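Local coordinates for gram-negative insecticidal protein (Chromobacterium piscinae, PDB 6FBM), which is an insecticidal toxin of the MACPF and beta-tripod families that probably acts by forming pores in membranes, as related MACPF proteins do, at residues G11-V16 with R55-P60; T67-D72 with H128-I133; A175-R180 with D268-M273; G179-S184 with Q257-W262. All coordinates share one frame; numbering follows the deposited sequence.

Interaction 1 of 4, residues G11-V16 with R55-P60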
loop_
_atom_site.group_PDB
_atom_site.type_symbol
_atom_site.label_atom_id
_atom_site.label_comp_id
_atom_site.label_asym_id
_atom_site.label_seq_id
_atom_site.Cartn_x
_atom_site.Cartn_y
_atom_site.Cartn_z
ATOM N N GLY A 11 -7.088 -15.172 18.818
ATOM C CA GLY A 11 -7.907 -14.116 18.235
ATOM C C GLY A 11 -7.132 -12.826 18.016
ATOM O O GLY A 11 -5.966 -12.717 18.387
ATOM N N ASN A 12 -7.795 -11.852 17.428
ATOM C CA ASN A 12 -7.125 -10.640 16.973
ATOM C C ASN A 12 -7.491 -9.390 17.800
ATOM O O ASN A 12 -7.123 -8.284 17.413
ATOM C CB ASN A 12 -7.472 -10.396 15.486
ATOM C CG ASN A 12 -8.926 -10.011 15.300
ATOM O OD1 ASN A 12 -9.762 -10.340 16.123
ATOM N ND2 ASN A 12 -9.223 -9.389 14.222
ATOM N N LEU A 13 -8.216 -9.547 18.909
ATOM C CA LEU A 13 -8.601 -8.399 19.719
ATOM C C LEU A 13 -7.341 -7.912 20.413
ATOM O O LEU A 13 -6.707 -8.671 21.108
ATOM C CB LEU A 13 -9.611 -8.777 20.795
ATOM C CG LEU A 13 -10.081 -7.632 21.716
ATOM C CD1 LEU A 13 -11.067 -6.683 21.003
ATOM C CD2 LEU A 13 -10.659 -8.242 22.994
ATOM N N PRO A 14 -6.970 -6.637 20.192
ATOM C CA PRO A 14 -5.794 -6.133 20.878
ATOM C C PRO A 14 -5.917 -6.237 22.409
ATOM O O PRO A 14 -6.994 -6.012 22.993
ATOM C CB PRO A 14 -5.744 -4.675 20.427
ATOM C CG PRO A 14 -6.366 -4.658 19.091
ATOM C CD PRO A 14 -7.483 -5.670 19.180
ATOM N N GLY A 15 -4.812 -6.642 23.027
ATOM C CA GLY A 15 -4.762 -6.909 24.451
ATOM C C GLY A 15 -4.779 -8.382 24.796
ATOM O O GLY A 15 -4.235 -8.777 25.837
ATOM N N VAL A 16 -5.378 -9.208 23.941
ATOM C CA VAL A 16 -5.563 -10.600 24.279
ATOM C C VAL A 16 -4.263 -11.295 24.641
ATOM O O VAL A 16 -4.264 -12.149 25.521
ATOM C CB VAL A 16 -6.270 -11.380 23.156
ATOM C CG1 VAL A 16 -6.263 -12.873 23.443
ATOM C CG2 VAL A 16 -7.729 -10.970 23.060
ATOM N N ARG A 55 -15.693 -2.613 13.569
ATOM C CA ARG A 55 -14.767 -3.686 13.262
ATOM C C ARG A 55 -15.036 -4.947 14.065
ATOM O O ARG A 55 -15.485 -4.879 15.185
ATOM C CB ARG A 55 -13.343 -3.240 13.532
ATOM C CG ARG A 55 -12.958 -1.959 12.861
ATOM C CD ARG A 55 -11.541 -1.655 13.283
ATOM N NE ARG A 55 -11.025 -0.378 12.782
ATOM C CZ ARG A 55 -9.749 -0.024 12.834
ATOM N NH1 ARG A 55 -8.806 -0.836 13.338
ATOM N NH2 ARG A 55 -9.384 1.169 12.390
ATOM N N SER A 56 -14.703 -6.084 13.463
ATOM C CA SER A 56 -14.854 -7.365 14.105
ATOM C C SER A 56 -13.568 -7.836 14.751
ATOM O O SER A 56 -12.491 -7.780 14.162
ATOM C CB SER A 56 -15.334 -8.413 13.123
ATOM O OG SER A 56 -16.108 -9.362 13.835
ATOM N N TYR A 57 -13.697 -8.327 15.976
ATOM C CA TYR A 57 -12.559 -8.822 16.707
ATOM C C TYR A 57 -12.895 -10.169 17.275
ATOM O O TYR A 57 -14.040 -10.441 17.596
ATOM C CB TYR A 57 -12.280 -7.833 17.829
ATOM C CG TYR A 57 -11.689 -6.523 17.354
ATOM C CD1 TYR A 57 -10.388 -6.432 16.905
ATOM C CD2 TYR A 57 -12.450 -5.391 17.326
ATOM C CE1 TYR A 57 -9.853 -5.254 16.461
ATOM C CE2 TYR A 57 -11.928 -4.172 16.867
ATOM C CZ TYR A 57 -10.657 -4.115 16.397
ATOM O OH TYR A 57 -10.171 -2.907 15.962
ATOM N N THR A 58 -11.894 -11.029 17.416
ATOM C CA THR A 58 -12.060 -12.308 18.071
ATOM C C THR A 58 -11.180 -12.394 19.303
ATOM O O THR A 58 -10.166 -11.713 19.400
ATOM C CB THR A 58 -11.739 -13.470 17.128
ATOM O OG1 THR A 58 -10.435 -13.312 16.610
ATOM C CG2 THR A 58 -12.755 -13.519 15.977
ATOM N N PHE A 59 -11.578 -13.236 20.240
ATOM C CA PHE A 59 -10.845 -13.433 21.496
ATOM C C PHE A 59 -11.355 -14.731 22.103
ATOM O O PHE A 59 -12.407 -15.207 21.700
ATOM C CB PHE A 59 -11.065 -12.264 22.455
ATOM C CG PHE A 59 -12.499 -12.020 22.765
ATOM C CD1 PHE A 59 -13.293 -11.277 21.916
ATOM C CD2 PHE A 59 -13.065 -12.548 23.909
ATOM C CE1 PHE A 59 -14.633 -11.065 22.195
ATOM C CE2 PHE A 59 -14.419 -12.346 24.202
ATOM C CZ PHE A 59 -15.206 -11.602 23.341
ATOM N N PRO A 60 -10.610 -15.318 23.053
ATOM C CA PRO A 60 -11.080 -16.557 23.661
ATOM C C PRO A 60 -12.383 -16.396 24.447
ATOM O O PRO A 60 -12.545 -15.429 25.182
ATOM C CB PRO A 60 -9.925 -16.944 24.586
ATOM C CG PRO A 60 -8.732 -16.301 23.927
ATOM C CD PRO A 60 -9.266 -14.968 23.549
#
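Asn12 and Thr58 carry the polar part of this contact, in which a loop is laid against a strand and Asn12 OD1 takes the place a backbone carbonyl might hold. Asn12 OD1 receives two hydrogen bonds from the one threonine. Thr58 N approaches it almost straight down the carbonyl axis at 2.6 Å, whereas Thr58 OG1 comes from above the carbonyl plane, 3.1 Å from Asn12 OD1. The first torsion of Asn12 sets CG between the backbone N and the carbonyl carbon (chi1 69°), and the Asn12 and Thr58 side chains cross at about a right angle. A backbone bond runs from Leu13 N to Thr58 O, 3.0 Å long.

Apolar contacts flank these polar ones. Leu13 CD1 rests 3.6 Å from Tyr57 CB, and Pro14 CD is equally close to Tyr57 CE1. Further along, at the end of the type II turn from Leu13 to Val16, the two valine methyls divide their work: Val16 CG2 meets Phe59 CB at 3.6 Å and Val16 CG1 meets Pro60 CD tip to tip.

Ser56 O accepts a hydrogen bond from Asn12 ND2 of the second subunit. The chemistry therefore implies that Asn12 OD1 takes up the Thr58 N-H within the chain, while the equivalent amide of the second subunit reaches the same strand at Ser56 O.

Interaction 2 of 4, residues T67-D72 with H128-I133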
loop_
_atom_site.group_PDB
_atom_site.type_symbol
_atom_site.label_atom_id
_atom_site.label_comp_id
_atom_site.label_asym_id
_atom_site.label_seq_id
_atom_site.Cartn_x
_atom_site.Cartn_y
_atom_site.Cartn_z
ATOM N N THR A 67 -16.424 -3.162 26.569
ATOM C CA THR A 67 -16.031 -1.944 25.857
ATOM C C THR A 67 -16.471 -0.763 26.691
ATOM O O THR A 67 -17.559 -0.784 27.242
ATOM C CB THR A 67 -16.614 -1.846 24.431
ATOM O OG1 THR A 67 -18.010 -1.596 24.506
ATOM C CG2 THR A 67 -16.339 -3.096 23.667
ATOM N N TYR A 68 -15.608 0.236 26.818
ATOM C CA TYR A 68 -15.964 1.496 27.455
ATOM C C TYR A 68 -15.036 2.563 26.875
ATOM O O TYR A 68 -13.928 2.758 27.332
ATOM C CB TYR A 68 -15.955 1.430 28.998
ATOM C CG TYR A 68 -16.442 2.704 29.697
ATOM C CD1 TYR A 68 -17.246 3.668 29.021
ATOM C CD2 TYR A 68 -16.096 2.959 31.025
ATOM C CE1 TYR A 68 -17.658 4.831 29.649
ATOM C CE2 TYR A 68 -16.503 4.125 31.670
ATOM C CZ TYR A 68 -17.288 5.057 30.982
ATOM O OH TYR A 68 -17.707 6.217 31.606
ATOM N N PHE A 69 -15.479 3.237 25.829
ATOM C CA PHE A 69 -14.659 4.247 25.195
ATOM C C PHE A 69 -14.670 5.506 26.065
ATOM O O PHE A 69 -15.609 6.288 26.001
ATOM C CB PHE A 69 -15.189 4.525 23.782
ATOM C CG PHE A 69 -14.312 5.451 22.983
ATOM C CD1 PHE A 69 -14.254 6.817 23.291
ATOM C CD2 PHE A 69 -13.498 4.972 21.942
ATOM C CE1 PHE A 69 -13.413 7.680 22.595
ATOM C CE2 PHE A 69 -12.627 5.830 21.282
ATOM C CZ PHE A 69 -12.600 7.185 21.589
ATOM N N HIS A 70 -13.642 5.669 26.889
ATOM C CA HIS A 70 -13.539 6.843 27.767
ATOM C C HIS A 70 -12.114 7.083 28.277
ATOM O O HIS A 70 -11.239 6.227 28.129
ATOM C CB HIS A 70 -14.538 6.754 28.940
ATOM C CG HIS A 70 -14.048 5.911 30.060
ATOM N ND1 HIS A 70 -13.669 4.596 29.890
ATOM C CD2 HIS A 70 -13.702 6.241 31.328
ATOM C CE1 HIS A 70 -13.205 4.120 31.036
ATOM N NE2 HIS A 70 -13.224 5.094 31.931
ATOM N N SER A 71 -11.931 8.255 28.892
ATOM C CA SER A 71 -10.652 8.734 29.450
ATOM C C SER A 71 -10.666 8.716 30.982
ATOM O O SER A 71 -11.518 9.343 31.593
ATOM C CB SER A 71 -10.364 10.152 28.969
ATOM O OG SER A 71 -9.922 10.114 27.633
ATOM N N ASP A 72 -9.718 7.990 31.579
ATOM C CA ASP A 72 -9.473 8.040 33.030
ATOM C C ASP A 72 -8.293 8.966 33.214
ATOM O O ASP A 72 -7.241 8.813 32.583
ATOM C CB ASP A 72 -9.183 6.651 33.639
ATOM C CG ASP A 72 -10.463 5.790 33.807
ATOM O OD1 ASP A 72 -11.504 6.402 34.151
ATOM O OD2 ASP A 72 -10.438 4.522 33.598
ATOM N N HIS A 128 -6.632 6.338 27.810
ATOM C CA HIS A 128 -7.685 6.305 26.813
ATOM C C HIS A 128 -8.107 4.849 26.665
ATOM O O HIS A 128 -7.546 4.119 25.868
ATOM C CB HIS A 128 -7.182 6.905 25.518
ATOM C CG HIS A 128 -6.917 8.381 25.608
ATOM N ND1 HIS A 128 -7.638 9.311 24.876
ATOM C CD2 HIS A 128 -6.059 9.090 26.376
ATOM C CE1 HIS A 128 -7.212 10.526 25.180
ATOM N NE2 HIS A 128 -6.253 10.418 26.082
ATOM N N VAL A 129 -9.089 4.442 27.456
ATOM C CA VAL A 129 -9.522 3.054 27.478
ATOM C C VAL A 129 -10.456 2.809 26.316
ATOM O O VAL A 129 -11.369 3.589 26.090
ATOM C CB VAL A 129 -10.296 2.710 28.774
ATOM C CG1 VAL A 129 -10.734 1.238 28.782
ATOM C CG2 VAL A 129 -9.459 3.047 30.019
ATOM N N LEU A 130 -10.200 1.754 25.557
ATOM C CA LEU A 130 -11.146 1.286 24.559
ATOM C C LEU A 130 -11.983 0.145 25.158
ATOM O O LEU A 130 -13.203 0.143 25.040
ATOM C CB LEU A 130 -10.397 0.841 23.296
ATOM C CG LEU A 130 -9.470 1.912 22.714
ATOM C CD1 LEU A 130 -8.622 1.323 21.621
ATOM C CD2 LEU A 130 -10.215 3.132 22.196
ATOM N N TRP A 131 -11.325 -0.832 25.776
ATOM C CA TRP A 131 -12.021 -1.908 26.456
ATOM C C TRP A 131 -11.197 -2.485 27.576
ATOM O O TRP A 131 -9.999 -2.208 27.680
ATOM C CB TRP A 131 -12.403 -3.025 25.479
ATOM C CG TRP A 131 -11.293 -3.477 24.646
ATOM C CD1 TRP A 131 -10.389 -4.419 24.970
ATOM C CD2 TRP A 131 -10.979 -3.035 23.326
ATOM N NE1 TRP A 131 -9.508 -4.629 23.903
ATOM C CE2 TRP A 131 -9.890 -3.806 22.874
ATOM C CE3 TRP A 131 -11.567 -2.131 22.450
ATOM C CZ2 TRP A 131 -9.308 -3.612 21.631
ATOM C CZ3 TRP A 131 -11.011 -1.947 21.212
ATOM C CH2 TRP A 131 -9.891 -2.680 20.807
ATOM N N TYR A 132 -11.867 -3.258 28.429
ATOM C CA TYR A 132 -11.232 -4.049 29.448
ATOM C C TYR A 132 -11.347 -5.495 28.998
ATOM O O TYR A 132 -12.333 -5.888 28.373
ATOM C CB TYR A 132 -11.915 -3.852 30.803
ATOM C CG TYR A 132 -12.009 -2.410 31.284
ATOM C CD1 TYR A 132 -10.958 -1.839 32.002
ATOM C CD2 TYR A 132 -13.151 -1.626 31.071
ATOM C CE1 TYR A 132 -11.013 -0.523 32.471
ATOM C CE2 TYR A 132 -13.219 -0.306 31.527
ATOM C CZ TYR A 132 -12.145 0.254 32.230
ATOM O OH TYR A 132 -12.162 1.577 32.710
ATOM N N ILE A 133 -10.318 -6.276 29.279
ATOM C CA ILE A 133 -10.388 -7.718 29.125
ATOM C C ILE A 133 -10.188 -8.247 30.531
ATOM O O ILE A 133 -9.373 -7.701 31.291
ATOM C CB ILE A 133 -9.318 -8.309 28.193
ATOM C CG1 ILE A 133 -9.159 -7.446 26.932
ATOM C CG2 ILE A 133 -9.676 -9.741 27.854
ATOM C CD1 ILE A 133 -8.050 -7.869 26.013
#
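His70 and Tyr132 are brought together by different first torsions: His70 CG sits between its backbone N and carbonyl carbon (chi1 82°), Tyr132 CG anti to its own carbonyl carbon (chi1 -55°). The two side chains cross at about a right angle, and Tyr132 OH arrives at the edge of the imidazole, in its plane, 3.2 Å from His70 CE1. The imidazole is also fixed from within its own strand. His70 ND1 donates a nearly straight bond, 3.2 Å long, to Tyr68 O, and His70 NE2 makes a weak one to Asp72 OD1, while Tyr68 CE2 lies over the centre of one imidazole face. Elsewhere, Phe69 and Leu130 point the same way, side by side, with Phe69 CE2 at 3.7 Å from Leu130 CD2. Ser71 OG stands over a face of the His128 ring.

Backbone bonds hold the strands in antiparallel register. His70 and Val129 form a hydrogen-bonded pair, closed by His70 N to Val129 O at 3.2 Å and Val129 N to His70 O at 2.9 Å; farther along, Tyr68 N reaches Leu130 O at 3.0 Å. Between Thr67 and His70 the register slips by one residue, a beta bulge, just where the partner chain turns a corner at Leu130. At this corner Leu130 and Trp131 both face Val177 of strand 170-177, the pattern of a classic bulge. Such a bent antiparallel sheet is characteristic of the MACPF domain, to which both strands belong.

Interaction 3 of 4, residues A175-R180 with D268-M273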
loop_
_atom_site.group_PDB
_atom_site.type_symbol
_atom_site.label_atom_id
_atom_site.label_comp_id
_atom_site.label_asym_id
_atom_site.label_seq_id
_atom_site.Cartn_x
_atom_site.Cartn_y
_atom_site.Cartn_z
ATOM N N ALA A 175 -7.247 -6.066 32.457
ATOM C CA ALA A 175 -6.488 -4.922 31.954
ATOM C C ALA A 175 -7.324 -4.008 31.081
ATOM O O ALA A 175 -8.210 -4.454 30.341
ATOM C CB ALA A 175 -5.295 -5.414 31.157
ATOM N N ALA A 176 -6.993 -2.728 31.174
ATOM C CA ALA A 176 -7.519 -1.736 30.274
ATOM C C ALA A 176 -6.685 -1.763 29.006
ATOM O O ALA A 176 -5.470 -1.803 29.059
ATOM C CB ALA A 176 -7.455 -0.375 30.925
ATOM N N VAL A 177 -7.371 -1.720 27.871
ATOM C CA VAL A 177 -6.721 -1.691 26.589
ATOM C C VAL A 177 -7.022 -0.385 25.864
ATOM O O VAL A 177 -8.151 0.070 25.807
ATOM C CB VAL A 177 -7.165 -2.893 25.741
ATOM C CG1 VAL A 177 -6.498 -2.849 24.402
ATOM C CG2 VAL A 177 -6.833 -4.208 26.445
ATOM N N GLY A 178 -5.980 0.221 25.320
ATOM C CA GLY A 178 -6.053 1.443 24.537
ATOM C C GLY A 178 -4.703 2.123 24.482
ATOM O O GLY A 178 -3.702 1.497 24.158
ATOM N N GLY A 179 -4.662 3.411 24.816
ATOM C CA GLY A 179 -3.378 4.094 24.987
ATOM C C GLY A 179 -3.379 4.995 26.167
ATOM O O GLY A 179 -4.410 5.536 26.545
ATOM N N ARG A 180 -2.214 5.164 26.760
ATOM C CA ARG A 180 -2.046 5.982 27.963
ATOM C C ARG A 180 -0.940 6.978 27.715
ATOM O O ARG A 180 0.087 6.606 27.131
ATOM C CB ARG A 180 -1.600 5.097 29.111
ATOM C CG ARG A 180 -1.618 5.764 30.466
ATOM C CD ARG A 180 -1.301 4.776 31.585
ATOM N NE ARG A 180 0.135 4.706 31.817
ATOM C CZ ARG A 180 0.920 3.633 31.751
ATOM N NH1 ARG A 180 0.482 2.427 31.432
ATOM N NH2 ARG A 180 2.206 3.779 32.025
ATOM N N ASP A 268 -5.891 1.139 16.341
ATOM C CA ASP A 268 -4.952 0.353 15.547
ATOM C C ASP A 268 -3.705 0.019 16.354
ATOM O O ASP A 268 -2.946 -0.884 15.991
ATOM C CB ASP A 268 -4.547 1.094 14.264
ATOM C CG ASP A 268 -5.746 1.598 13.449
ATOM O OD1 ASP A 268 -6.561 0.749 13.135
ATOM O OD2 ASP A 268 -5.895 2.800 13.133
ATOM N N TYR A 269 -3.467 0.739 17.444
ATOM C CA TYR A 269 -2.269 0.537 18.240
ATOM C C TYR A 269 -2.552 0.232 19.695
ATOM O O TYR A 269 -1.684 0.437 20.530
ATOM C CB TYR A 269 -1.423 1.797 18.165
ATOM C CG TYR A 269 -0.866 2.053 16.810
ATOM C CD1 TYR A 269 0.345 1.476 16.442
ATOM C CD2 TYR A 269 -1.522 2.873 15.893
ATOM C CE1 TYR A 269 0.911 1.737 15.217
ATOM C CE2 TYR A 269 -0.972 3.121 14.648
ATOM C CZ TYR A 269 0.255 2.568 14.323
ATOM O OH TYR A 269 0.843 2.827 13.102
ATOM N N ALA A 270 -3.765 -0.225 20.006
ATOM C CA ALA A 270 -4.165 -0.445 21.390
ATOM C C ALA A 270 -3.354 -1.553 22.036
ATOM O O ALA A 270 -3.061 -2.547 21.390
ATOM C CB ALA A 270 -5.641 -0.772 21.473
ATOM N N THR A 271 -2.969 -1.325 23.288
ATOM C CA THR A 271 -2.324 -2.335 24.123
ATOM C C THR A 271 -2.849 -2.226 25.535
ATOM O O THR A 271 -3.582 -1.316 25.862
ATOM C CB THR A 271 -0.791 -2.191 24.202
ATOM O OG1 THR A 271 -0.465 -0.975 24.891
ATOM C CG2 THR A 271 -0.176 -2.145 22.804
ATOM N N LEU A 272 -2.494 -3.196 26.362
ATOM C CA LEU A 272 -2.670 -3.111 27.781
ATOM C C LEU A 272 -1.981 -1.820 28.153
ATOM O O LEU A 272 -0.874 -1.580 27.734
ATOM C CB LEU A 272 -2.022 -4.312 28.471
ATOM C CG LEU A 272 -1.892 -4.299 29.997
ATOM C CD1 LEU A 272 -1.921 -5.734 30.532
ATOM C CD2 LEU A 272 -0.610 -3.677 30.457
ATOM N N MET A 273 -2.671 -0.977 28.900
ATOM C CA MET A 273 -2.117 0.284 29.337
ATOM C C MET A 273 -2.610 0.781 30.686
ATOM O O MET A 273 -2.221 1.882 31.084
ATOM C CB MET A 273 -2.354 1.364 28.275
ATOM C CG MET A 273 -3.751 1.438 27.688
ATOM S SD MET A 273 -5.121 1.930 28.755
ATOM C CE MET A 273 -4.668 3.608 29.065
#
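Met273 is the principal bump here, and the hollow that receives it lies along the chain's corner at Gly178. Its side chain is curled, with CG between the backbone N and carbonyl carbon (chi1 46°) and further bends at chi2 and chi3. This wraps it against the backbone opposite: Met273 CG lies 3.4 Å from Gly178 C, and the terminal Met273 CE settles 3.2 Å from Gly179 O while also touching Arg180 CB. The sulfur turns toward the methyl of Ala176. Smaller knobs meet on another face, where Leu272 CD1 presses on Ala175 CB at 3.4 Å and Val177 CG1 meets Ala270 CB at 3.7 Å.

Backbone pairing sets these shapes in place. Gly178 and Thr271 exchange bonds in both directions, Gly178 N to Thr271 O at 2.9 Å and Thr271 N to Gly178 O at 3.0 Å, and Met273 N binds Ala176 O. Beyond the corner, Arg180 NH1 holds Met273 O at 2.8 Å, the oxygen lying in the guanidinium plane; a salt bridge to Asp182 also holds this group.

Strands 175-177 and 271-273 meet at 122°, well short of antiparallel. Strand 271-274, entered directly from helix 255-269, thus flanks strand 170-177 on one side; on the other side of strand 170-177, Val177 bonds to Leu130 and Trp131 of strand 120-134. Met273 also packs on Ala127 of that strand and on Thr239 of strand 232-239.

Interaction 4 of 4, residues G179-S184 with Q257-W262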
loop_
_atom_site.group_PDB
_atom_site.type_symbol
_atom_site.label_atom_id
_atom_site.label_comp_id
_atom_site.label_asym_id
_atom_site.label_seq_id
_atom_site.Cartn_x
_atom_site.Cartn_y
_atom_site.Cartn_z
ATOM N N GLY A 179 -4.662 3.411 24.816
ATOM C CA GLY A 179 -3.378 4.094 24.987
ATOM C C GLY A 179 -3.379 4.995 26.167
ATOM O O GLY A 179 -4.410 5.536 26.545
ATOM N N ARG A 180 -2.214 5.164 26.760
ATOM C CA ARG A 180 -2.046 5.982 27.963
ATOM C C ARG A 180 -0.940 6.978 27.715
ATOM O O ARG A 180 0.087 6.606 27.131
ATOM C CB ARG A 180 -1.600 5.097 29.111
ATOM C CG ARG A 180 -1.618 5.764 30.466
ATOM C CD ARG A 180 -1.301 4.776 31.585
ATOM N NE ARG A 180 0.135 4.706 31.817
ATOM C CZ ARG A 180 0.920 3.633 31.751
ATOM N NH1 ARG A 180 0.482 2.427 31.432
ATOM N NH2 ARG A 180 2.206 3.779 32.025
ATOM N N LEU A 181 -1.105 8.212 28.193
ATOM C CA LEU A 181 0.013 9.144 28.254
ATOM C C LEU A 181 0.345 9.428 29.700
ATOM O O LEU A 181 -0.554 9.638 30.506
ATOM C CB LEU A 181 -0.332 10.437 27.540
ATOM C CG LEU A 181 -0.544 10.320 26.032
ATOM C CD1 LEU A 181 -0.803 11.701 25.470
ATOM C CD2 LEU A 181 0.637 9.670 25.321
ATOM N N ASP A 182 1.645 9.416 30.003
ATOM C CA ASP A 182 2.198 9.729 31.313
ATOM C C ASP A 182 2.984 11.004 31.193
ATOM O O ASP A 182 4.044 11.030 30.571
ATOM C CB ASP A 182 3.155 8.651 31.749
ATOM C CG ASP A 182 2.450 7.378 32.135
ATOM O OD1 ASP A 182 1.227 7.383 32.176
ATOM O OD2 ASP A 182 3.111 6.350 32.373
ATOM N N TYR A 183 2.456 12.084 31.765
ATOM C CA TYR A 183 3.126 13.366 31.793
ATOM C C TYR A 183 3.734 13.429 33.158
ATOM O O TYR A 183 3.045 13.700 34.145
ATOM C CB TYR A 183 2.081 14.451 31.575
ATOM C CG TYR A 183 2.583 15.877 31.471
ATOM C CD1 TYR A 183 3.263 16.317 30.353
ATOM C CD2 TYR A 183 2.272 16.796 32.448
ATOM C CE1 TYR A 183 3.679 17.626 30.263
ATOM C CE2 TYR A 183 2.669 18.112 32.342
ATOM C CZ TYR A 183 3.366 18.524 31.249
ATOM O OH TYR A 183 3.752 19.829 31.159
ATOM N N SER A 184 5.021 13.134 33.234
ATOM C CA SER A 184 5.694 13.033 34.537
ATOM C C SER A 184 6.628 14.215 34.772
ATOM O O SER A 184 7.394 14.605 33.874
ATOM C CB SER A 184 6.440 11.700 34.661
ATOM O OG SER A 184 7.547 11.661 33.796
ATOM N N GLN A 257 -2.213 18.757 17.413
ATOM C CA GLN A 257 -2.426 17.894 16.243
ATOM C C GLN A 257 -1.742 16.552 16.418
ATOM O O GLN A 257 -2.324 15.516 16.083
ATOM C CB GLN A 257 -1.914 18.527 14.915
ATOM C CG GLN A 257 -1.911 17.612 13.664
ATOM C CD GLN A 257 -3.288 17.432 12.981
ATOM O OE1 GLN A 257 -4.310 17.930 13.467
ATOM N NE2 GLN A 257 -3.312 16.692 11.886
ATOM N N ALA A 258 -0.492 16.572 16.880
ATOM C CA ALA A 258 0.241 15.331 17.148
ATOM C C ALA A 258 -0.495 14.480 18.184
ATOM O O ALA A 258 -0.539 13.271 18.072
ATOM C CB ALA A 258 1.654 15.621 17.595
ATOM N N PHE A 259 -1.076 15.121 19.186
ATOM C CA PHE A 259 -1.849 14.399 20.172
ATOM C C PHE A 259 -3.108 13.804 19.538
ATOM O O PHE A 259 -3.433 12.643 19.808
ATOM C CB PHE A 259 -2.211 15.269 21.338
ATOM C CG PHE A 259 -3.268 14.652 22.226
ATOM C CD1 PHE A 259 -2.911 13.718 23.197
ATOM C CD2 PHE A 259 -4.626 15.038 22.109
ATOM C CE1 PHE A 259 -3.858 13.189 24.016
ATOM C CE2 PHE A 259 -5.575 14.480 22.910
ATOM C CZ PHE A 259 -5.194 13.537 23.869
ATOM N N SER A 260 -3.830 14.580 18.721
ATOM C CA SER A 260 -5.054 14.081 18.098
ATOM C C SER A 260 -4.743 12.933 17.128
ATOM O O SER A 260 -5.576 12.048 16.950
ATOM C CB SER A 260 -5.847 15.180 17.393
ATOM O OG SER A 260 -5.163 15.497 16.221
ATOM N N GLN A 261 -3.557 12.928 16.525
ATOM C CA GLN A 261 -3.146 11.784 15.708
ATOM C C GLN A 261 -2.941 10.523 16.546
ATOM O O GLN A 261 -3.338 9.442 16.139
ATOM C CB GLN A 261 -1.855 12.078 14.930
ATOM C CG GLN A 261 -2.026 12.846 13.639
ATOM C CD GLN A 261 -0.683 13.189 13.010
ATOM O OE1 GLN A 261 0.251 12.393 13.018
ATOM N NE2 GLN A 261 -0.602 14.381 12.430
ATOM N N TRP A 262 -2.288 10.675 17.695
ATOM C CA TRP A 262 -2.101 9.588 18.653
ATOM C C TRP A 262 -3.465 9.105 19.166
ATOM O O TRP A 262 -3.734 7.930 19.159
ATOM C CB TRP A 262 -1.174 10.036 19.792
ATOM C CG TRP A 262 -0.973 9.030 20.848
ATOM C CD1 TRP A 262 0.009 8.088 20.895
ATOM C CD2 TRP A 262 -1.749 8.871 22.016
ATOM N NE1 TRP A 262 -0.119 7.340 22.037
ATOM C CE2 TRP A 262 -1.196 7.802 22.739
ATOM C CE3 TRP A 262 -2.864 9.522 22.518
ATOM C CZ2 TRP A 262 -1.733 7.357 23.943
ATOM C CZ3 TRP A 262 -3.408 9.077 23.746
ATOM C CH2 TRP A 262 -2.834 8.009 24.433
#
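Leu181 and Trp262 meet tip to tip, joining a strand to a helix through carbon contacts without any hydrogen bond between them. The central interaction is CH-pi: Leu181 CG, anti to its carbonyl carbon (chi1 -66°) and so placed over the indole, lies 3.8 Å from the centroid of the six-membered ring of Trp262, only 18° off the ring normal. Leu181 CD2 stands over the same face nearer the rim, 3.6 Å from Trp262 CZ2.

The other methyl makes an aromatic edge contact, with Leu181 CD1 near the plane of the Phe259 ring and 3.7 Å from Phe259 CE1. The indole also touches backbone with its own edge, Trp262 CH2 coming within 3.5 Å of Gly179 C, where no side chain intervenes.

No polar bond crosses; within the strand, Arg180 points away from the helix and grips Asp182 side-on, Arg180 NE to Asp182 OD1 at 2.9 Å and Arg180 NH2 to Asp182 OD2 at 2.7 Å, a salt bridge met on the syn sides of the carboxylate.

Strand 179-187 runs between strands 120-134 and 232-239, and helix 255-269 lies over its Leu181 side, running roughly antiparallel. Tyr206 of helix 198-209 packs on both Leu181 and Phe259, while Trp262 bonds through NE1 to Gly240 O and meets His128 edge-to-face.

In the fold
Interaction 1 comes first along the chain, then interaction 2, while interactions 3 and 4 start from the same stretch. The strand of interaction 1 belongs to a separate two-stranded sheet, but its centre lies about 15 Å from that of interaction 2, which it touches through Pro14 O and Trp131 NE1, and a salt bridge from Arg55 to Asp268 joins it to interaction 3. Interactions 2 to 4 share one bent MACPF sheet; the centres of 2 and 3 are about 8 Å apart. Interaction 4 overlaps interaction 3 at Gly179 and Arg180, and both use helix 255-269. The loop of interaction 1 and the end of helix 255-269 lie at the interface with the second subunit.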